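Hydrogenase expression/formation protein HypE (PDB 2Z1U) binds ATP and magnesium and probably acts in hydrogenase maturation. Local coordinates at residues 191-196 and 249-254. Sequence-based numbering, arbitrary orientation.
Sequences AADVCS and PVRESV
Asp193 OD2 takes two hydrogen bonds, one from Ser253 OG at 3.1 Å and one from a water at a short 2.5 Å from OD2. The same water accepts the backbone N-H of Ser253 at 3.0 Å from its N, so carboxylate, water and serine close a small ring over the first turn of helix 252-260, whose N-cap position is held by Arg251. The hydroxyl reaches OD2 from above the carboxylate plane, 37° out of it. Ser253 chi1 of 65° puts OG between the backbone N and carbonyl carbon, on the side of the carboxylate. The other carboxylate oxygen, OD1, faces Arg251 NE across a long salt bridge of 3.7 Å; carboxylate and guanidinium planes stand 77° apart, so the two groups do not pair flat. NH1 makes a weak hydrogen bond with Ser173 OG, and NH2 has a long, weak ion pair with Glu297. Beside the polar group, Val194 CG2 lies 3.4 Å from Ser253 OG and 4.3 Å from Val254 CG2, and Ala191 CB meets Ser253 CB at 4.0 Å. Ala191 to Val194 form a type I turn, and Val194 also packs on Leu179 and Thr180 of helix 176-184. The contact thus joins the loop after that helix to the start of helix 252-260 within the AIR synthase-related C-terminal region, away from the nucleotide site. A carboxylate linked through a water to an N-H of the first helical turn and lying near an arginine would probably be favoured in its ionised form.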
loop_
_atom_site.group_PDB
_atom_site.type_symbol
_atom_site.label_atom_id
_atom_site.label_comp_id
_atom_site.label_asym_id
_atom_site.label_seq_id
_atom_site.Cartn_x
_atom_site.Cartn_y
_atom_site.Cartn_z
ATOM N N ALA A 191 -3.959 16.624 30.296
ATOM C CA ALA A 191 -2.725 16.614 31.074
ATOM C C ALA A 191 -1.536 16.521 30.128
ATOM O O ALA A 191 -1.691 16.154 28.958
ATOM C CB ALA A 191 -2.720 15.445 32.069
ATOM N N ALA A 192 -0.353 16.862 30.629
ATOM C CA ALA A 192 0.883 16.647 29.882
ATOM C C ALA A 192 1.060 15.143 29.663
ATOM O O ALA A 192 1.675 14.701 28.682
ATOM C CB ALA A 192 2.063 17.222 30.647
ATOM N N ASP A 193 0.461 14.388 30.584
ATOM C CA ASP A 193 0.526 12.933 30.680
ATOM C C ASP A 193 -0.133 12.191 29.514
ATOM O O ASP A 193 0.094 10.989 29.318
ATOM C CB ASP A 193 -0.154 12.515 32.001
ATOM C CG ASP A 193 0.391 11.218 32.556
ATOM O OD1 ASP A 193 1.530 10.835 32.205
ATOM O OD2 ASP A 193 -0.314 10.578 33.346
ATOM N N VAL A 194 -0.940 12.908 28.737
ATOM C CA VAL A 194 -1.789 12.290 27.727
ATOM C C VAL A 194 -1.285 12.584 26.323
ATOM O O VAL A 194 -1.458 13.689 25.801
ATOM C CB VAL A 194 -3.270 12.742 27.862
ATOM C CG1 VAL A 194 -4.140 12.108 26.775
ATOM C CG2 VAL A 194 -3.819 12.405 29.258
ATOM N N CYS A 195 -0.661 11.584 25.712
ATOM C CA CYS A 195 -0.221 11.707 24.326
ATOM C C CYS A 195 -0.268 10.361 23.616
ATOM O O CYS A 195 -0.422 9.315 24.258
ATOM C CB CYS A 195 1.190 12.286 24.264
ATOM S SG CYS A 195 2.380 11.315 25.157
ATOM N N SER A 196 -0.127 10.396 22.292
ATOM C CA SER A 196 -0.037 9.180 21.508
ATOM C C SER A 196 1.136 8.333 21.970
ATOM O O SER A 196 2.157 8.851 22.433
ATOM C CB SER A 196 0.105 9.496 20.026
ATOM O OG SER A 196 0.154 8.307 19.250
ATOM N N PRO A 249 -3.993 -1.735 32.697
ATOM C CA PRO A 249 -3.453 -0.429 33.054
ATOM C C PRO A 249 -4.063 0.697 32.216
ATOM O O PRO A 249 -4.132 0.610 31.002
ATOM C CB PRO A 249 -1.931 -0.572 32.769
ATOM C CG PRO A 249 -1.851 -1.587 31.687
ATOM C CD PRO A 249 -3.069 -2.513 31.853
ATOM N N VAL A 250 -4.541 1.730 32.890
ATOM C CA VAL A 250 -5.096 2.914 32.235
ATOM C C VAL A 250 -4.660 4.041 33.149
ATOM O O VAL A 250 -4.941 4.001 34.353
ATOM C CB VAL A 250 -6.680 2.882 32.135
ATOM C CG1 VAL A 250 -7.209 4.134 31.429
ATOM C CG2 VAL A 250 -7.186 1.650 31.384
ATOM N N ARG A 251 -3.927 5.005 32.596
ATOM C CA ARG A 251 -3.390 6.137 33.368
ATOM C C ARG A 251 -4.543 6.921 33.969
ATOM O O ARG A 251 -5.571 7.087 33.317
ATOM C CB ARG A 251 -2.575 7.061 32.454
ATOM C CG ARG A 251 -1.297 6.461 31.936
ATOM C CD ARG A 251 -0.668 7.329 30.846
ATOM N NE ARG A 251 0.764 7.437 31.091
ATOM C CZ ARG A 251 1.692 6.648 30.558
ATOM N NH1 ARG A 251 1.365 5.689 29.693
ATOM N NH2 ARG A 251 2.964 6.844 30.884
ATOM N N GLU A 252 -4.369 7.396 35.209
ATOM C CA GLU A 252 -5.392 8.199 35.895
ATOM C C GLU A 252 -5.917 9.327 35.003
ATOM O O GLU A 252 -7.122 9.527 34.885
ATOM C CB GLU A 252 -4.834 8.764 37.215
ATOM C CG GLU A 252 -5.875 9.316 38.186
ATOM C CD GLU A 252 -5.237 9.951 39.422
ATOM O OE1 GLU A 252 -3.989 9.895 39.552
ATOM O OE2 GLU A 252 -5.975 10.512 40.261
ATOM N N SER A 253 -4.989 10.036 34.363
ATOM C CA SER A 253 -5.295 11.141 33.458
ATOM C C SER A 253 -6.086 10.692 32.225
ATOM O O SER A 253 -6.916 11.443 31.711
ATOM C CB SER A 253 -3.994 11.800 33.016
ATOM O OG SER A 253 -3.234 10.875 32.247
ATOM N N VAL A 254 -5.818 9.473 31.758
ATOM C CA VAL A 254 -6.567 8.877 30.641
ATOM C C VAL A 254 -7.976 8.453 31.104
ATOM O O VAL A 254 -8.963 8.755 30.432
ATOM C CB VAL A 254 -5.796 7.698 29.988
ATOM C CG1 VAL A 254 -6.682 6.924 29.011
ATOM C CG2 VAL A 254 -4.525 8.211 29.277
HETATM O O HOH W 1 -2.076 10.071 35.058
#